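Local coordinates for protein JSC1_58120g3 (PDB 6XHH) that binds a verdin-type bilin in a cyanobacteriochrome GAF domain, absorbs far-red light in its dark state and probably acts as a photosensor in signalling, at residues A[33-38]-A[153-158]; A[37-42]-A[145-150]. All coordinates share one frame; numbering follows the deposited sequence.

Interaction 1 of 2, residues A[33-38]-A[153-158]. With EDO (1,2-ethanediol), chain E.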
loop_
_atom_site.group_PDB
_atom_site.type_symbol
_atom_site.label_atom_id
_atom_site.label_comp_id
_atom_site.label_asym_id
_atom_site.label_seq_id
_atom_site.Cartn_x
_atom_site.Cartn_y
_atom_site.Cartn_z
ATOM N N PHE A 33 11.064 5.872 -2.971
ATOM C CA PHE A 33 11.510 4.496 -2.778
ATOM C C PHE A 33 12.283 3.932 -3.965
ATOM O O PHE A 33 12.857 2.844 -3.846
ATOM C CB PHE A 33 10.301 3.596 -2.488
ATOM C CG PHE A 33 9.735 3.752 -1.090
ATOM C CD1 PHE A 33 10.362 4.555 -0.145
ATOM C CD2 PHE A 33 8.583 3.082 -0.719
ATOM C CE1 PHE A 33 9.853 4.682 1.151
ATOM C CE2 PHE A 33 8.067 3.212 0.580
ATOM C CZ PHE A 33 8.701 4.015 1.506
ATOM N N GLY A 34 12.328 4.644 -5.089
ATOM C CA GLY A 34 12.952 4.124 -6.293
ATOM C C GLY A 34 12.388 2.775 -6.695
ATOM O O GLY A 34 13.140 1.828 -6.959
ATOM N N ILE A 35 11.064 2.664 -6.744
ATOM C CA ILE A 35 10.446 1.381 -7.064
ATOM C C ILE A 35 9.577 1.497 -8.309
ATOM O O ILE A 35 9.470 2.570 -8.917
ATOM C CB ILE A 35 9.615 0.845 -5.887
ATOM C CG1 ILE A 35 8.530 1.863 -5.480
ATOM C CG2 ILE A 35 10.528 0.479 -4.711
ATOM C CD1 ILE A 35 7.714 1.430 -4.253
ATOM N N GLU A 36 8.926 0.398 -8.680
ATOM C CA GLU A 36 8.294 0.303 -9.987
ATOM C C GLU A 36 6.797 0.582 -9.976
ATOM O O GLU A 36 6.247 0.915 -11.027
ATOM C CB GLU A 36 8.580 -1.081 -10.592
ATOM C CG GLU A 36 10.050 -1.188 -11.007
ATOM C CD GLU A 36 10.609 -2.609 -11.114
ATOM O OE1 GLU A 36 10.006 -3.590 -10.624
ATOM O OE2 GLU A 36 11.697 -2.737 -11.719
ATOM N N ARG A 37 6.125 0.483 -8.829
ATOM C CA ARG A 37 4.714 0.849 -8.798
ATOM C C ARG A 37 4.293 1.202 -7.389
ATOM O O ARG A 37 4.704 0.546 -6.439
ATOM C CB ARG A 37 3.817 -0.284 -9.316
ATOM C CG ARG A 37 2.474 0.213 -9.792
ATOM C CD ARG A 37 1.452 -0.885 -9.903
ATOM N NE ARG A 37 1.807 -1.961 -10.833
ATOM C CZ ARG A 37 1.629 -1.917 -12.153
ATOM N NH1 ARG A 37 1.115 -0.837 -12.739
ATOM N NH2 ARG A 37 1.956 -2.972 -12.892
ATOM N N VAL A 38 3.474 2.242 -7.272
ATOM C CA VAL A 38 2.735 2.557 -6.054
ATOM C C VAL A 38 1.282 2.778 -6.451
ATOM O O VAL A 38 0.999 3.461 -7.441
ATOM C CB VAL A 38 3.301 3.795 -5.325
ATOM C CG1 VAL A 38 2.470 4.112 -4.080
ATOM C CG2 VAL A 38 4.736 3.556 -4.929
ATOM N N ARG A 153 12.574 -6.892 -3.138
ATOM C CA ARG A 153 13.174 -5.696 -2.577
ATOM C C ARG A 153 12.972 -5.751 -1.080
ATOM O O ARG A 153 11.893 -6.128 -0.621
ATOM C CB ARG A 153 12.542 -4.428 -3.139
ATOM C CG ARG A 153 13.183 -3.149 -2.628
ATOM C CD ARG A 153 12.150 -2.073 -2.599
ATOM N NE ARG A 153 12.668 -0.711 -2.484
ATOM C CZ ARG A 153 12.816 -0.055 -1.341
ATOM N NH1 ARG A 153 12.570 -0.659 -0.187
ATOM N NH2 ARG A 153 13.235 1.200 -1.357
ATOM N N HIS A 154 14.015 -5.401 -0.334
ATOM C CA HIS A 154 13.934 -5.421 1.116
ATOM C C HIS A 154 13.229 -4.168 1.613
ATOM O O HIS A 154 13.589 -3.055 1.223
ATOM C CB HIS A 154 15.337 -5.509 1.713
ATOM C CG HIS A 154 15.366 -5.325 3.189
ATOM N ND1 HIS A 154 14.693 -6.163 4.053
ATOM C CD2 HIS A 154 16.011 -4.425 3.961
ATOM C CE1 HIS A 154 14.906 -5.767 5.296
ATOM N NE2 HIS A 154 15.700 -4.715 5.268
ATOM N N TRP A 155 12.221 -4.349 2.466
ATOM C CA TRP A 155 11.528 -3.244 3.118
ATOM C C TRP A 155 12.027 -3.105 4.549
ATOM O O TRP A 155 12.010 -4.079 5.304
ATOM C CB TRP A 155 10.007 -3.458 3.121
ATOM C CG TRP A 155 9.427 -3.787 1.770
ATOM C CD1 TRP A 155 9.075 -5.036 1.310
ATOM C CD2 TRP A 155 9.167 -2.877 0.688
ATOM N NE1 TRP A 155 8.602 -4.952 0.015
ATOM C CE2 TRP A 155 8.650 -3.640 -0.391
ATOM C CE3 TRP A 155 9.323 -1.498 0.523
ATOM C CZ2 TRP A 155 8.278 -3.061 -1.617
ATOM C CZ3 TRP A 155 8.947 -0.922 -0.700
ATOM C CH2 TRP A 155 8.427 -1.713 -1.753
ATOM N N ASP A 156 12.475 -1.910 4.935
ATOM C CA ASP A 156 12.830 -1.732 6.340
ATOM C C ASP A 156 11.696 -1.034 7.086
ATOM O O ASP A 156 10.761 -0.491 6.491
ATOM C CB ASP A 156 14.170 -0.989 6.511
ATOM C CG ASP A 156 14.168 0.424 5.967
ATOM O OD1 ASP A 156 13.178 1.167 6.141
ATOM O OD2 ASP A 156 15.216 0.829 5.416
ATOM N N GLU A 157 11.765 -1.067 8.419
ATOM C CA GLU A 157 10.589 -0.631 9.157
ATOM C C GLU A 157 10.390 0.877 9.067
ATOM O O GLU A 157 9.256 1.352 9.164
ATOM C CB GLU A 157 10.646 -1.114 10.608
ATOM C CG GLU A 157 11.799 -0.659 11.438
ATOM C CD GLU A 157 11.725 -1.254 12.847
ATOM O OE1 GLU A 157 11.773 -2.503 12.978
ATOM O OE2 GLU A 157 11.587 -0.472 13.812
ATOM N N ALA A 158 11.464 1.648 8.863
ATOM C CA ALA A 158 11.302 3.084 8.639
ATOM C C ALA A 158 10.516 3.373 7.361
ATOM O O ALA A 158 9.716 4.311 7.314
ATOM C CB ALA A 158 12.668 3.772 8.596
HETATM C C1 EDO E . 15.470 -0.421 -4.585
HETATM O O1 EDO E . 14.357 0.458 -4.819
HETATM C C2 EDO E . 16.142 -0.787 -5.909
HETATM O O2 EDO E . 16.302 0.408 -6.691
#

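Interaction 2 of 2, residues A[37-42]-A[145-150]. With M1V (mesobiliverdin IX(alpha)), chain C.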
loop_
_atom_site.group_PDB
_atom_site.type_symbol
_atom_site.label_atom_id
_atom_site.label_comp_id
_atom_site.label_asym_id
_atom_site.label_seq_id
_atom_site.Cartn_x
_atom_site.Cartn_y
_atom_site.Cartn_z
ATOM N N ARG A 37 6.125 0.483 -8.829
ATOM C CA ARG A 37 4.714 0.849 -8.798
ATOM C C ARG A 37 4.293 1.202 -7.389
ATOM O O ARG A 37 4.704 0.546 -6.439
ATOM C CB ARG A 37 3.817 -0.284 -9.316
ATOM C CG ARG A 37 2.474 0.213 -9.792
ATOM C CD ARG A 37 1.452 -0.885 -9.903
ATOM N NE ARG A 37 1.807 -1.961 -10.833
ATOM C CZ ARG A 37 1.629 -1.917 -12.153
ATOM N NH1 ARG A 37 1.115 -0.837 -12.739
ATOM N NH2 ARG A 37 1.956 -2.972 -12.892
ATOM N N VAL A 38 3.474 2.242 -7.272
ATOM C CA VAL A 38 2.735 2.557 -6.054
ATOM C C VAL A 38 1.282 2.778 -6.451
ATOM O O VAL A 38 0.999 3.461 -7.441
ATOM C CB VAL A 38 3.301 3.795 -5.325
ATOM C CG1 VAL A 38 2.470 4.112 -4.080
ATOM C CG2 VAL A 38 4.736 3.556 -4.929
ATOM N N THR A 39 0.362 2.198 -5.684
ATOM C CA THR A 39 -1.054 2.248 -6.003
ATOM C C THR A 39 -1.869 2.700 -4.799
ATOM O O THR A 39 -1.521 2.442 -3.638
ATOM C CB THR A 39 -1.614 0.880 -6.455
ATOM O OG1 THR A 39 -1.473 -0.084 -5.393
ATOM C CG2 THR A 39 -0.902 0.375 -7.671
ATOM N N ILE A 40 -2.993 3.338 -5.103
ATOM C CA ILE A 40 -4.069 3.569 -4.153
ATOM C C ILE A 40 -5.250 2.726 -4.595
ATOM O O ILE A 40 -5.697 2.815 -5.749
ATOM C CB ILE A 40 -4.444 5.059 -4.065
ATOM C CG1 ILE A 40 -3.269 5.849 -3.479
ATOM C CG2 ILE A 40 -5.687 5.251 -3.199
ATOM C CD1 ILE A 40 -3.336 7.358 -3.753
ATOM N N TYR A 41 -5.741 1.898 -3.677
ATOM C CA TYR A 41 -6.782 0.918 -3.929
ATOM C C TYR A 41 -7.911 1.169 -2.949
ATOM O O TYR A 41 -7.670 1.329 -1.744
ATOM C CB TYR A 41 -6.192 -0.482 -3.763
ATOM C CG TYR A 41 -7.101 -1.686 -3.676
ATOM C CD1 TYR A 41 -7.659 -2.061 -2.462
ATOM C CD2 TYR A 41 -7.272 -2.523 -4.765
ATOM C CE1 TYR A 41 -8.425 -3.208 -2.342
ATOM C CE2 TYR A 41 -8.042 -3.685 -4.666
ATOM C CZ TYR A 41 -8.607 -4.016 -3.445
ATOM O OH TYR A 41 -9.362 -5.161 -3.343
ATOM N N LYS A 42 -9.127 1.246 -3.470
ATOM C CA LYS A 42 -10.297 1.569 -2.671
ATOM C C LYS A 42 -11.137 0.325 -2.410
ATOM O O LYS A 42 -11.513 -0.386 -3.351
ATOM C CB LYS A 42 -11.139 2.631 -3.372
ATOM C CG LYS A 42 -12.424 2.958 -2.639
ATOM C CD LYS A 42 -13.158 4.103 -3.327
ATOM C CE LYS A 42 -14.370 4.495 -2.492
ATOM N NZ LYS A 42 -15.138 5.652 -3.025
ATOM N N SER A 145 -0.223 0.710 -1.500
ATOM C CA SER A 145 0.704 -0.383 -1.775
ATOM C C SER A 145 1.930 0.152 -2.493
ATOM O O SER A 145 1.812 0.895 -3.474
ATOM C CB SER A 145 0.046 -1.490 -2.621
ATOM O OG SER A 145 -1.110 -1.992 -1.955
ATOM N N ALA A 146 3.096 -0.246 -2.010
ATOM C CA ALA A 146 4.371 -0.068 -2.687
ATOM C C ALA A 146 4.823 -1.409 -3.246
ATOM O O ALA A 146 4.930 -2.390 -2.498
ATOM C CB ALA A 146 5.411 0.472 -1.703
ATOM N N PHE A 147 5.095 -1.457 -4.546
ATOM C CA PHE A 147 5.380 -2.710 -5.238
ATOM C C PHE A 147 6.737 -2.646 -5.937
ATOM O O PHE A 147 7.109 -1.617 -6.516
ATOM C CB PHE A 147 4.317 -3.021 -6.316
ATOM C CG PHE A 147 2.925 -3.307 -5.799
ATOM C CD1 PHE A 147 2.696 -4.189 -4.751
ATOM C CD2 PHE A 147 1.827 -2.715 -6.411
ATOM C CE1 PHE A 147 1.392 -4.472 -4.331
ATOM C CE2 PHE A 147 0.530 -2.985 -5.988
ATOM C CZ PHE A 147 0.319 -3.870 -4.950
ATOM N N GLN A 148 7.461 -3.760 -5.936
ATOM C CA GLN A 148 8.514 -3.970 -6.909
ATOM C C GLN A 148 8.099 -5.135 -7.801
ATOM O O GLN A 148 7.566 -6.139 -7.321
ATOM C CB GLN A 148 9.867 -4.228 -6.240
ATOM C CG GLN A 148 11.086 -4.110 -7.175
ATOM C CD GLN A 148 11.425 -2.684 -7.565
ATOM O OE1 GLN A 148 10.558 -1.824 -7.661
ATOM N NE2 GLN A 148 12.707 -2.434 -7.802
ATOM N N ASN A 149 8.296 -4.969 -9.103
ATOM C CA ASN A 149 7.763 -5.896 -10.090
ATOM C C ASN A 149 8.815 -6.788 -10.714
ATOM O O ASN A 149 8.502 -7.920 -11.092
ATOM C CB ASN A 149 7.055 -5.120 -11.210
ATOM C CG ASN A 149 5.871 -4.309 -10.707
ATOM O OD1 ASN A 149 5.329 -4.579 -9.636
ATOM N ND2 ASN A 149 5.456 -3.322 -11.492
ATOM N N SER A 150 10.039 -6.292 -10.879
ATOM C CA SER A 150 11.075 -7.037 -11.577
ATOM C C SER A 150 11.920 -7.916 -10.664
ATOM O O SER A 150 12.600 -8.814 -11.170
ATOM C CB SER A 150 11.974 -6.059 -12.342
ATOM O OG SER A 150 12.622 -5.179 -11.449
HETATM O OA M1V C . -6.883 -13.127 -4.551
HETATM C C1A M1V C . -6.811 -14.073 -3.780
HETATM N NA M1V C . -6.333 -13.989 -2.532
HETATM C C2A M1V C . -7.222 -15.392 -4.057
HETATM C CMA M1V C . -7.813 -15.883 -5.358
HETATM C C3A M1V C . -6.980 -16.163 -2.923
HETATM C CAA M1V C . -7.241 -17.611 -2.744
HETATM C CBA M1V C . -8.248 -17.886 -1.626
HETATM C C4A M1V C . -6.392 -15.245 -1.922
HETATM C CHA M1V C . -6.026 -15.613 -0.655
HETATM C C1B M1V C . -5.449 -14.825 0.438
HETATM C C2B M1V C . -5.081 -15.428 1.669
HETATM C CMB M1V C . -5.201 -16.895 2.005
HETATM C C3B M1V C . -4.586 -14.447 2.474
HETATM C CAB M1V C . -4.057 -14.620 3.886
HETATM C CBB M1V C . -2.523 -14.500 3.895
HETATM C CGB M1V C . -1.893 -15.684 3.194
HETATM O O2B M1V C . -1.967 -16.826 3.707
HETATM O O1B M1V C . -1.292 -15.553 2.104
HETATM N NB M1V C . -5.189 -13.510 0.514
HETATM C C4B M1V C . -4.667 -13.233 1.728
HETATM C CHB M1V C . -4.248 -12.008 2.270
HETATM C C1C M1V C . -4.040 -10.748 1.691
HETATM C C2C M1V C . -3.319 -9.735 2.338
HETATM C CAC M1V C . -2.757 -9.836 3.740
HETATM C CBC M1V C . -3.982 -9.519 4.643
HETATM C CGC M1V C . -3.864 -9.968 6.092
HETATM O O2C M1V C . -2.822 -10.522 6.508
HETATM O O1C M1V C . -4.817 -9.801 6.895
HETATM C C3C M1V C . -3.309 -8.632 1.487
HETATM C CMC M1V C . -2.642 -7.319 1.791
HETATM N NC M1V C . -4.439 -10.283 0.457
HETATM C C4C M1V C . -3.998 -8.992 0.311
HETATM C CHC M1V C . -4.315 -8.277 -0.880
HETATM C C1D M1V C . -3.857 -7.069 -1.347
HETATM C C2D M1V C . -4.648 -6.076 -1.989
HETATM C CMD M1V C . -6.138 -6.151 -2.218
HETATM N ND M1V C . -2.540 -6.633 -1.344
HETATM C C4D M1V C . -2.496 -5.413 -1.920
HETATM O OD M1V C . -1.453 -4.773 -2.061
HETATM C C3D M1V C . -3.820 -5.051 -2.327
HETATM C CAD M1V C . -4.235 -3.762 -2.991
HETATM C CBD M1V C . -3.822 -3.793 -4.446
HETATM O O HOH W 1 2.551 -4.264 -10.144
HETATM O O HOH W 2 -2.961 -0.265 -3.212
#

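Interaction 1 of 2, residues A[33-38]-A[153-158]
Arg-153 has CG anti to the backbone N (chi1 -177°), and its chain runs extended from CG to NE toward Phe-33 and Ile-35. Ile-35 has CG2 anti to its own carbonyl carbon, and this methyl meets the arginine. The two side chains cross at about a right angle, with Ile-35 CG2 3.3 Å from Arg-153 NE. At the tip, Arg-153 NH2 donates to Phe-33 O at 3.0 Å. The N-H...O angle is 151°, and the donor lies in the carbonyl plane, on a lone pair. The acceptor is tilted from the guanidinium plane by 19°.

A 1,2-ethanediol, probably from the crystallisation liquor, sits beside this bond. Its O1 accepts from Arg-153 NE at 3.1 Å. The same O1 lies 2.8 Å from Gly-34 O and also close to Phe-33 O. Arg-153 NH1 has a salt bridge to Glu-159, so the guanidinium is held at several points.

Beside these polar contacts, Trp-155 presents the rim of its indole. Trp-155 CZ3 lies 4.0 Å from Phe-33 CD2, and Trp-155 CH2 lies 4.1 Å from Ile-35 CD1. Both side chains cross the tryptophan at about a right angle. One indole face carries Arg-153 CD, 3.8 Å above the plane and offset toward the rim. Trp-155 NE1 bonds to Val-89 O.

The contact joins the C-terminal end of helix 18-33, and the turn after it, to the loop that leads into helix 157-178. Helix 18-33 closes in a Schellman motif with Gly-34 as its C-prime residue, and Asp-156 is the N-cap of helix 157-178.

Interaction 2 of 2, residues A[37-42]-A[145-150]
Phe-147 and Arg-37 form an antiparallel hydrogen-bonded pair, and the phenyl ring then runs outward past Arg-37 and Thr-39 to the bilin. Phe-147 CB lies 3.6 Å from Arg-37 O. Phe-147 CD2 touches Arg-37 CD at 4.0 Å, with that carbon at the ring edge. Phe-147 CE2 is 3.6 Å from Thr-39 OG1. At the tip, Phe-147 CZ reaches the mesobiliverdin D-ring oxygen OD at 3.5 Å, also at the ring edge, and Phe-147 CE1 lies 3.7 Å from OD.

Ser-145 OG donates to the same OD at 2.8 Å. One water donates to Ser-145 OG and hydrogen-bonds to Thr-39 OG1. A second water donates to Asn-149 OD1, while Arg-37 NH1 is held by Glu-54 and Arg-61 O.

One face of the Tyr-41 ring lies against the D-ring substituents, with Tyr-41 CZ 3.5 Å from the bilin methyl CMD, and its OH bonds to Trp-68 O. An alanine here would probably leave a gap beside the D-ring methyl and ethyl groups and Trp-68 O without this partner.

Backbone bonds pair Arg-37 with Phe-147 and Thr-39 with Ser-145. Strand 37-43 lies between strands 49-56 and 139-148 in the sheet, and strand 128-136 follows beyond. Arg-37, Thr-39, Tyr-41, Ser-145 and Phe-147 lie on the chromophore side, whereas Val-38 and Ala-146 point to the other face, where Val-38 meets helix 18-33.

How the interactions relate
Going from the N terminus, helix 18-33 runs out into residues 33-38, and strand 37-43 follows at once. The two interactions therefore start from the same stretch and share Arg-37 and Val-38. About a hundred residues later the chain returns as strand 139-148, and interaction 2 closes the inner loop. The chain then passes to 153-158, and interaction 1 closes a slightly longer loop. Interaction 2 is nested inside it. Their centres are about 10 Å apart. Glu-36 bridges them, probably bonding to Asn-149 N and Ser-150 OG. Interaction 2 sets central strands of the sheet side by side, and interaction 1 ties the end of helix 18-33 to the loop that leads into helix 157-178.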